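Local coordinates for N-terminal acetyltransferase-like protein (Chaetomium thermophilum, PDB 5NNP), which probably serves as the helical, TPR-repeat auxiliary subunit of an N-terminal acetyltransferase A complex, at residues A678-E681 with V682-K686; V564-Y567 with L568-D572; L662-I665 with L666-S669. One frame throughout, in Å; residues are numbered along the deposited sequence.

Overall arrangement
All three contacts are local, each within one helix. Contact 2 lies on helix 554-572, contact 3 on helix 654-668 and contact 1 on helix 673-685. The last two helices follow each other in the chain, and all three pack together. The centres of contacts 1 and 2 are about 10 Å apart. They are tied by a salt bridge, with Arg685 NE 3.2 Å from Asp572 OD1. The centres of contacts 1 and 3 are about 14 Å apart. Apolar packing joins them, with Leu662 CD2 4.0 Å from Val682 CG1. The centres of contacts 2 and 3 are about 17 Å apart; they meet at Val564. None of the three touches the bound carboxymethyl coenzyme A.

Contact 1. Residues A678-E681 with V682-K686; sequences AGFE and VYIRK
Glu681 and Arg685 meet one turn apart on alpha helix 673-685, an i to i+4 ion pair in the helical array of this probable auxiliary subunit. The salt bridge joins Arg685 NH1 to Glu681 OE1 at 2.9 Å. It is nearly straight, 170° at the hydrogen, and OE1 lies in the guanidinium plane. OE1 receives it on its anti lone pair, the one away from OE2. The carboxylate and guanidinium planes are steeply turned, 70° apart. NH1 also donates to the backbone O of Glu681, at 2.6 Å, from a direction well off that carbonyl's plane. One nitrogen therefore bridges the side chain and main chain of the same residue. The Arg685 chain runs extended from CG to NE and bends only at its last torsion, which brings NH1 back to Glu681; its NE has a second carboxylate partner, Asp572 of helix 554-572. Glu681 OE2 accepts a hydrogen bond from Gln712 NE2, so helix 707-723 also holds this carboxylate.

Phe680 and Ile684 form an apolar pair on the side of the helix facing Leu716. Ile684 CG2 sits over the Phe680 ring in an off-centre CH-pi contact, 4.1 Å from the centroid. Ile684 CG1 lies between the backbone N and the carbonyl carbon (chi1 43°), a turn that brings both CG2 and the end atom CD1 to the Phe680 ring. Gly679 has no side chain at the Tyr683 ring, and its backbone O approaches that ring obliquely, 3.3 Å from Tyr683 CD2.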
ATOM      1  N   ALA A 678      23.786   7.699   3.751  1.00 52.23           N
ATOM      2  CA  ALA A 678      23.274   8.714   4.669  1.00 51.31           C
ATOM      3  C   ALA A 678      23.447   8.280   6.119  1.00 57.94           C
ATOM      4  O   ALA A 678      23.765   9.102   6.984  1.00 58.40           O
ATOM      5  CB  ALA A 678      21.811   9.017   4.382  1.00 45.40           C
ATOM      6  N   GLY A 679      23.234   6.994   6.377  1.00 42.59           N
ATOM      7  CA  GLY A 679      23.483   6.438   7.690  1.00 45.49           C
ATOM      8  C   GLY A 679      24.933   6.638   8.116  1.00 53.70           C
ATOM      9  O   GLY A 679      25.219   7.032   9.255  1.00 49.05           O
ATOM     10  N   PHE A 680      25.857   6.371   7.200  1.00 51.44           N
ATOM     11  CA  PHE A 680      27.266   6.530   7.510  1.00 53.82           C
ATOM     12  C   PHE A 680      27.576   7.956   7.975  1.00 56.79           C
ATOM     13  O   PHE A 680      28.205   8.161   9.019  1.00 62.74           O
ATOM     14  CB  PHE A 680      28.124   6.180   6.302  1.00 57.96           C
ATOM     15  CG  PHE A 680      29.595   6.299   6.566  1.00 57.16           C
ATOM     16  CD1 PHE A 680      30.234   7.522   6.444  1.00 59.48           C
ATOM     17  CD2 PHE A 680      30.335   5.199   6.956  1.00 54.72           C
ATOM     18  CE1 PHE A 680      31.581   7.645   6.698  1.00 58.75           C
ATOM     19  CE2 PHE A 680      31.682   5.316   7.206  1.00 64.35           C
ATOM     20  CZ  PHE A 680      32.307   6.542   7.078  1.00 61.20           C
ATOM     21  N   GLU A 681      27.111   8.934   7.204  1.00 53.43           N
ATOM     22  CA  GLU A 681      27.293  10.342   7.550  1.00 54.85           C
ATOM     23  C   GLU A 681      26.747  10.699   8.940  1.00 52.78           C
ATOM     24  O   GLU A 681      27.377  11.466   9.674  1.00 58.40           O
ATOM     25  CB  GLU A 681      26.634  11.227   6.490  1.00 54.68           C
ATOM     26  CG  GLU A 681      27.143  10.977   5.092  1.00 52.14           C
ATOM     27  CD  GLU A 681      28.617  11.263   4.954  1.00 64.39           C
ATOM     28  OE1 GLU A 681      29.161  11.999   5.803  1.00 69.25           O
ATOM     29  OE2 GLU A 681      29.230  10.750   3.997  1.00 67.58           O
ATOM     30  N   VAL A 682      25.587  10.142   9.299  1.00 49.46           N
ATOM     31  CA  VAL A 682      24.984  10.369  10.618  1.00 48.36           C
ATOM     32  C   VAL A 682      25.791   9.770  11.768  1.00 64.12           C
ATOM     33  O   VAL A 682      25.988  10.427  12.793  1.00 70.34           O
ATOM     34  CB  VAL A 682      23.560   9.793  10.704  1.00 57.03           C
ATOM     35  CG1 VAL A 682      23.073   9.763  12.155  1.00 47.25           C
ATOM     36  CG2 VAL A 682      22.602  10.583   9.818  1.00 52.77           C
ATOM     37  N   TYR A 683      26.270   8.539  11.598  1.00 57.85           N
ATOM     38  CA  TYR A 683      26.981   7.843  12.675  1.00 59.92           C
ATOM     39  C   TYR A 683      28.416   8.318  12.946  1.00 64.81           C
ATOM     40  O   TYR A 683      28.851   8.305  14.102  1.00 67.99           O
ATOM     41  CB  TYR A 683      27.001   6.341  12.404  1.00 58.09           C
ATOM     42  CG  TYR A 683      25.654   5.690  12.601  1.00 56.16           C
ATOM     43  CD1 TYR A 683      24.897   5.950  13.731  1.00 59.47           C
ATOM     44  CD2 TYR A 683      25.135   4.826  11.651  1.00 47.82           C
ATOM     45  CE1 TYR A 683      23.667   5.357  13.917  1.00 57.18           C
ATOM     46  CE2 TYR A 683      23.908   4.231  11.828  1.00 53.42           C
ATOM     47  CZ  TYR A 683      23.177   4.501  12.963  1.00 54.91           C
ATOM     48  OH  TYR A 683      21.953   3.908  13.143  1.00 51.31           O
ATOM     49  N   ILE A 684      29.165   8.722  11.923  1.00 64.14           N
ATOM     50  CA  ILE A 684      30.506   9.250  12.209  1.00 76.58           C
ATOM     51  C   ILE A 684      30.396  10.520  13.045  1.00 78.58           C
ATOM     52  O   ILE A 684      31.200  10.754  13.953  1.00 79.38           O
ATOM     53  CB  ILE A 684      31.327   9.561  10.943  1.00 73.94           C
ATOM     54  CG1 ILE A 684      30.459  10.249   9.900  1.00 70.98           C
ATOM     55  CG2 ILE A 684      31.931   8.294  10.375  1.00 80.09           C
ATOM     56  CD1 ILE A 684      31.121  10.352   8.563  1.00 71.50           C
ATOM     57  N   ARG A 685      29.380  11.326  12.738  1.00 75.50           N
ATOM     58  CA  ARG A 685      29.126  12.571  13.454  1.00 72.86           C
ATOM     59  C   ARG A 685      28.675  12.289  14.886  1.00 78.54           C
ATOM     60  O   ARG A 685      29.000  13.029  15.818  1.00 86.18           O
ATOM     61  CB  ARG A 685      28.083  13.407  12.706  1.00 68.53           C
ATOM     62  CG  ARG A 685      28.598  13.999  11.393  1.00 62.41           C
ATOM     63  CD  ARG A 685      27.489  14.692  10.633  1.00 62.74           C
ATOM     64  NE  ARG A 685      27.932  15.349   9.400  1.00 64.15           N
ATOM     65  CZ  ARG A 685      28.384  14.714   8.319  1.00 64.02           C
ATOM     66  NH1 ARG A 685      28.496  13.390   8.311  1.00 62.13           N
ATOM     67  NH2 ARG A 685      28.745  15.409   7.244  1.00 64.90           N
ATOM     68  N   LYS A 686      27.935  11.199  15.045  1.00 78.79           N
ATOM     69  CA  LYS A 686      27.434  10.759  16.339  1.00 69.82           C
ATOM     70  C   LYS A 686      28.538  10.095  17.160  1.00 68.71           C
ATOM     71  O   LYS A 686      28.316   9.720  18.312  1.00 71.75           O
ATOM     72  CB  LYS A 686      26.264   9.790  16.143  1.00 65.37           C
ATOM     73  CG  LYS A 686      24.932  10.263  16.696  1.00 64.17           C
ATOM     74  CD  LYS A 686      23.851   9.189  16.525  1.00 55.69           C
ATOM     75  CE  LYS A 686      22.875   9.224  17.694  1.00 62.34           C
ATOM     76  NZ  LYS A 686      21.909   8.093  17.667  1.00 72.94           N
TER

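Contact 2. Residues V564-Y567 with L568-D572; sequences VNLY and LSMYD
The Tyr567 ring is approached obliquely by the sulfur of Met570, which lies 4.9 Å from the ring centroid and 54° off the ring normal. The nearest ring atom is Tyr567 CD1, 3.9 Å from Met570 SD. Pro654 and Ala658 of helix 654-668 also pack on this side chain, and its OH is hydrogen-bonded to His511 NE2. The Tyr571 side chain leads away from residues 564-567 and packs on Leu655 and Arg685.

The Tyr567-Met570 pair is a Met-aromatic contact, spaced i to i+3 along alpha helix 554-572. In both residues CG is anti to the carbonyl carbon (chi1 -81° for Tyr567, -66° for Met570), which sends the two side chains the same way, side by side. Met570 then runs extended through chi2, and this carries SD out beside the ring. Met570 SD also lies 4.3 Å from Leu566 CG, an apolar contact one turn back. Leu566 also packs on Ala506 and Leu507 of helix 503-523.

Backbone bonds hold the spacing: Met570 N donates to Leu566 O at 2.9 Å, and Tyr571 N to Tyr567 O at 2.8 Å. Val564 CG1 meets Leu568 CD1 more loosely, at 4.3 Å. Ser569 OG is hydrogen-bonded to Lys573 NZ.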
ATOM      1  N   VAL A 564      16.623  13.144   6.795  1.00 42.73           N
ATOM      2  CA  VAL A 564      17.938  12.783   7.307  1.00 51.62           C
ATOM      3  C   VAL A 564      19.014  13.678   6.693  1.00 61.12           C
ATOM      4  O   VAL A 564      19.896  14.173   7.397  1.00 66.10           O
ATOM      5  CB  VAL A 564      18.253  11.289   7.049  1.00 48.75           C
ATOM      6  CG1 VAL A 564      19.732  11.009   7.216  1.00 43.17           C
ATOM      7  CG2 VAL A 564      17.423  10.404   7.993  1.00 42.96           C
ATOM      8  N   ASN A 565      18.921  13.905   5.389  1.00 55.46           N
ATOM      9  CA  ASN A 565      19.812  14.837   4.708  1.00 52.95           C
ATOM     10  C   ASN A 565      19.709  16.285   5.215  1.00 54.40           C
ATOM     11  O   ASN A 565      20.715  16.997   5.292  1.00 53.54           O
ATOM     12  CB  ASN A 565      19.545  14.798   3.203  1.00 43.47           C
ATOM     13  CG  ASN A 565      20.155  13.582   2.540  1.00 47.95           C
ATOM     14  OD1 ASN A 565      21.128  13.001   3.039  1.00 48.42           O
ATOM     15  ND2 ASN A 565      19.594  13.191   1.402  1.00 52.73           N
ATOM     16  N   LEU A 566      18.503  16.718   5.567  1.00 48.76           N
ATOM     17  CA  LEU A 566      18.296  18.079   6.046  1.00 45.70           C
ATOM     18  C   LEU A 566      18.800  18.257   7.479  1.00 52.60           C
ATOM     19  O   LEU A 566      19.286  19.334   7.834  1.00 62.00           O
ATOM     20  CB  LEU A 566      16.818  18.461   5.950  1.00 45.60           C
ATOM     21  CG  LEU A 566      16.405  19.865   6.403  1.00 56.12           C
ATOM     22  CD1 LEU A 566      17.277  20.948   5.755  1.00 45.98           C
ATOM     23  CD2 LEU A 566      14.914  20.114   6.123  1.00 42.08           C
ATOM     24  N   TYR A 567      18.699  17.212   8.300  1.00 44.27           N
ATOM     25  CA  TYR A 567      19.256  17.270   9.660  1.00 53.27           C
ATOM     26  C   TYR A 567      20.789  17.267   9.621  1.00 56.57           C
ATOM     27  O   TYR A 567      21.440  17.963  10.401  1.00 59.60           O
ATOM     28  CB  TYR A 567      18.754  16.104  10.526  1.00 48.25           C
ATOM     29  CG  TYR A 567      17.365  16.292  11.117  1.00 53.38           C
ATOM     30  CD1 TYR A 567      17.070  17.393  11.913  1.00 51.04           C
ATOM     31  CD2 TYR A 567      16.357  15.356  10.896  1.00 52.04           C
ATOM     32  CE1 TYR A 567      15.814  17.566  12.460  1.00 49.88           C
ATOM     33  CE2 TYR A 567      15.091  15.526  11.438  1.00 54.05           C
ATOM     34  CZ  TYR A 567      14.828  16.629  12.222  1.00 54.24           C
ATOM     35  OH  TYR A 567      13.576  16.797  12.770  1.00 50.82           O
ATOM     36  N   LEU A 568      21.352  16.463   8.720  1.00 49.22           N
ATOM     37  CA  LEU A 568      22.786  16.434   8.478  1.00 55.66           C
ATOM     38  C   LEU A 568      23.303  17.820   8.098  1.00 68.75           C
ATOM     39  O   LEU A 568      24.355  18.275   8.575  1.00 64.15           O
ATOM     40  CB  LEU A 568      23.112  15.440   7.371  1.00 48.96           C
ATOM     41  CG  LEU A 568      23.348  14.001   7.801  1.00 58.29           C
ATOM     42  CD1 LEU A 568      23.416  13.082   6.579  1.00 47.18           C
ATOM     43  CD2 LEU A 568      24.618  13.923   8.645  1.00 50.29           C
ATOM     44  N   SER A 569      22.552  18.476   7.218  1.00 71.61           N
ATOM     45  CA  SER A 569      22.873  19.830   6.801  1.00 70.75           C
ATOM     46  C   SER A 569      22.814  20.779   7.991  1.00 66.33           C
ATOM     47  O   SER A 569      23.732  21.571   8.205  1.00 62.63           O
ATOM     48  CB  SER A 569      21.919  20.287   5.702  1.00 72.38           C
ATOM     49  OG  SER A 569      21.863  21.700   5.634  1.00 85.86           O
ATOM     50  N   MET A 570      21.732  20.693   8.766  1.00 60.62           N
ATOM     51  CA  MET A 570      21.575  21.522   9.959  1.00 57.28           C
ATOM     52  C   MET A 570      22.689  21.285  10.971  1.00 59.30           C
ATOM     53  O   MET A 570      23.063  22.196  11.705  1.00 63.62           O
ATOM     54  CB  MET A 570      20.220  21.271  10.623  1.00 52.30           C
ATOM     55  CG  MET A 570      19.026  21.702   9.797  1.00 51.53           C
ATOM     56  SD  MET A 570      17.492  21.000  10.451  1.00 56.63           S
ATOM     57  CE  MET A 570      17.428  21.753  12.080  1.00 53.66           C
ATOM     58  N   TYR A 571      23.219  20.067  11.013  1.00 61.84           N
ATOM     59  CA  TYR A 571      24.294  19.761  11.950  1.00 73.46           C
ATOM     60  C   TYR A 571      25.588  20.459  11.558  1.00 75.67           C
ATOM     61  O   TYR A 571      26.374  20.835  12.426  1.00 81.61           O
ATOM     62  CB  TYR A 571      24.540  18.250  12.055  1.00 76.78           C
ATOM     63  CG  TYR A 571      25.667  17.880  13.019  1.00 74.87           C
ATOM     64  CD1 TYR A 571      25.503  17.997  14.394  1.00 71.11           C
ATOM     65  CD2 TYR A 571      26.890  17.408  12.547  1.00 71.47           C
ATOM     66  CE1 TYR A 571      26.524  17.657  15.276  1.00 70.62           C
ATOM     67  CE2 TYR A 571      27.914  17.061  13.420  1.00 71.68           C
ATOM     68  CZ  TYR A 571      27.732  17.189  14.787  1.00 71.01           C
ATOM     69  OH  TYR A 571      28.755  16.846  15.666  1.00 66.87           O
ATOM     70  N   ASP A 572      25.804  20.636  10.254  1.00 72.87           N
ATOM     71  CA  ASP A 572      27.035  21.257   9.761  1.00 72.10           C
ATOM     72  C   ASP A 572      26.896  22.771   9.619  1.00 77.46           C
ATOM     73  O   ASP A 572      27.884  23.470   9.397  1.00 78.13           O
ATOM     74  CB  ASP A 572      27.450  20.646   8.419  1.00 65.40           C
ATOM     75  CG  ASP A 572      27.624  19.140   8.487  1.00 68.53           C
ATOM     76  OD1 ASP A 572      27.572  18.569   9.600  1.00 76.89           O
ATOM     77  OD2 ASP A 572      27.824  18.526   7.420  1.00 62.79           O
TER

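Contact 3. Residues L662-I665 with L666-S669; sequences LNYI and LQFS
Tyr664 O has two polar partners at the C-terminal end of alpha helix 654-668. Phe668 N donates to it at 2.9 Å, and a water 2.8 Å away is placed to donate as well, though it has other acceptors to serve. The same water is hydrogen-bonded to Ser669 OG, 2.7 Å away. Ser669 is the first residue to leave helical geometry, yet its N still donates to Ile665 O at 2.9 Å.

The rings of Tyr664 and Phe668 are one turn apart. Matched first torsions (chi1 -76° and -73°) send them out side by side. The planes are inclined at 53° and the centroids are 5.9 Å apart, with Tyr664 CD1 3.7 Å from Phe668 CE2. Gln667 OE1 comes to the edge of the Tyr664 ring, while Gln667 CG lies above one face of the Phe668 ring, toward its rim. Arg551 makes a cation-pi contact with Tyr664.

Leu662 and Leu666 carry the apolar side, with Leu662 CD1 3.9 Å from Leu666 CG. Both also pack on Tyr683 of helix 673-685. Ser669 packs on an aromatic side chain of another protein chain.

The Ser669 N bond to Ile665 O and the water between Tyr664 O and Ser669 OG probably satisfy polar atoms where the helix ends.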
ATOM      1  N   LEU A 662      15.857   7.530  10.202  1.00 45.56           N
ATOM      2  CA  LEU A 662      16.948   6.692   9.728  1.00 39.94           C
ATOM      3  C   LEU A 662      16.767   5.212  10.086  1.00 39.24           C
ATOM      4  O   LEU A 662      16.983   4.336   9.248  1.00 37.69           O
ATOM      5  CB  LEU A 662      18.271   7.205  10.292  1.00 42.80           C
ATOM      6  CG  LEU A 662      19.494   6.389   9.896  1.00 37.15           C
ATOM      7  CD1 LEU A 662      19.684   6.465   8.388  1.00 37.15           C
ATOM      8  CD2 LEU A 662      20.731   6.862  10.662  1.00 39.33           C
ATOM      9  N   ASN A 663      16.382   4.944  11.331  1.00 33.01           N
ATOM     10  CA  ASN A 663      16.121   3.579  11.796  1.00 32.31           C
ATOM     11  C   ASN A 663      15.197   2.780  10.880  1.00 36.31           C
ATOM     12  O   ASN A 663      15.449   1.611  10.583  1.00 40.58           O
ATOM     13  CB  ASN A 663      15.516   3.593  13.200  1.00 35.60           C
ATOM     14  CG  ASN A 663      16.485   4.081  14.267  1.00 47.59           C
ATOM     15  OD1 ASN A 663      17.714   3.983  14.128  1.00 55.62           O
ATOM     16  ND2 ASN A 663      15.928   4.601  15.352  1.00 51.32           N
ATOM     17  N   TYR A 664      14.118   3.406  10.431  1.00 34.17           N
ATOM     18  CA  TYR A 664      13.213   2.739   9.501  1.00 35.14           C
ATOM     19  C   TYR A 664      13.866   2.554   8.151  1.00 37.65           C
ATOM     20  O   TYR A 664      13.610   1.568   7.462  1.00 43.53           O
ATOM     21  CB  TYR A 664      11.925   3.527   9.330  1.00 32.49           C
ATOM     22  CG  TYR A 664      10.967   3.409  10.479  1.00 40.14           C
ATOM     23  CD1 TYR A 664      10.897   2.241  11.233  1.00 38.94           C
ATOM     24  CD2 TYR A 664      10.114   4.457  10.804  1.00 40.99           C
ATOM     25  CE1 TYR A 664      10.008   2.123  12.279  1.00 30.10           C
ATOM     26  CE2 TYR A 664       9.230   4.348  11.844  1.00 43.45           C
ATOM     27  CZ  TYR A 664       9.182   3.174  12.578  1.00 35.61           C
ATOM     28  OH  TYR A 664       8.292   3.053  13.606  1.00 42.09           O
ATOM     29  N   ILE A 665      14.683   3.527   7.760  1.00 35.97           N
ATOM     30  CA  ILE A 665      15.354   3.464   6.474  1.00 36.72           C
ATOM     31  C   ILE A 665      16.263   2.259   6.425  1.00 34.30           C
ATOM     32  O   ILE A 665      16.175   1.447   5.517  1.00 36.31           O
ATOM     33  CB  ILE A 665      16.175   4.727   6.196  1.00 43.13           C
ATOM     34  CG1 ILE A 665      15.264   5.955   6.155  1.00 40.82           C
ATOM     35  CG2 ILE A 665      16.948   4.583   4.896  1.00 40.49           C
ATOM     36  CD1 ILE A 665      15.958   7.225   5.671  1.00 36.01           C
ATOM     37  N   LEU A 666      17.127   2.151   7.425  1.00 41.14           N
ATOM     38  CA  LEU A 666      18.099   1.062   7.505  1.00 46.86           C
ATOM     39  C   LEU A 666      17.453  -0.290   7.783  1.00 49.38           C
ATOM     40  O   LEU A 666      17.977  -1.330   7.378  1.00 57.05           O
ATOM     41  CB  LEU A 666      19.143   1.354   8.586  1.00 42.66           C
ATOM     42  CG  LEU A 666      20.049   2.563   8.346  1.00 49.10           C
ATOM     43  CD1 LEU A 666      20.951   2.742   9.552  1.00 47.12           C
ATOM     44  CD2 LEU A 666      20.869   2.430   7.054  1.00 37.04           C
ATOM     45  N   GLN A 667      16.327  -0.285   8.487  1.00 43.29           N
ATOM     46  CA  GLN A 667      15.702  -1.539   8.858  1.00 42.65           C
ATOM     47  C   GLN A 667      14.771  -2.080   7.791  1.00 48.85           C
ATOM     48  O   GLN A 667      14.594  -3.292   7.685  1.00 54.39           O
ATOM     49  CB  GLN A 667      14.928  -1.393  10.153  1.00 50.26           C
ATOM     50  CG  GLN A 667      14.129  -2.635  10.483  1.00 54.44           C
ATOM     51  CD  GLN A 667      13.171  -2.421  11.620  1.00 62.20           C
ATOM     52  OE1 GLN A 667      13.093  -1.324  12.180  1.00 67.51           O
ATOM     53  NE2 GLN A 667      12.430  -3.468  11.976  1.00 62.10           N
ATOM     54  N   PHE A 668      14.168  -1.201   6.996  1.00 47.03           N
ATOM     55  CA  PHE A 668      13.184  -1.675   6.031  1.00 40.34           C
ATOM     56  C   PHE A 668      13.674  -1.559   4.600  1.00 42.43           C
ATOM     57  O   PHE A 668      13.173  -2.253   3.724  1.00 46.62           O
ATOM     58  CB  PHE A 668      11.845  -0.947   6.230  1.00 33.13           C
ATOM     59  CG  PHE A 668      11.106  -1.404   7.463  1.00 32.79           C
ATOM     60  CD1 PHE A 668      10.455  -2.631   7.482  1.00 30.59           C
ATOM     61  CD2 PHE A 668      11.116  -0.646   8.623  1.00 32.41           C
ATOM     62  CE1 PHE A 668       9.796  -3.068   8.635  1.00 30.46           C
ATOM     63  CE2 PHE A 668      10.471  -1.090   9.775  1.00 29.30           C
ATOM     64  CZ  PHE A 668       9.813  -2.292   9.780  1.00 25.48           C
ATOM     65  N   SER A 669      14.686  -0.730   4.374  1.00 41.68           N
ATOM     66  CA  SER A 669      15.253  -0.543   3.037  1.00 39.88           C
ATOM     67  C   SER A 669      16.774  -0.746   3.014  1.00 46.02           C
ATOM     68  O   SER A 669      17.500   0.031   2.388  1.00 50.48           O
ATOM     69  CB  SER A 669      14.920   0.856   2.511  1.00 39.55           C
ATOM     70  OG  SER A 669      13.526   1.119   2.556  1.00 41.49           O
TER
HETATM   71  O   HOH W   1      12.861   2.282   4.877  1.00 37.40           O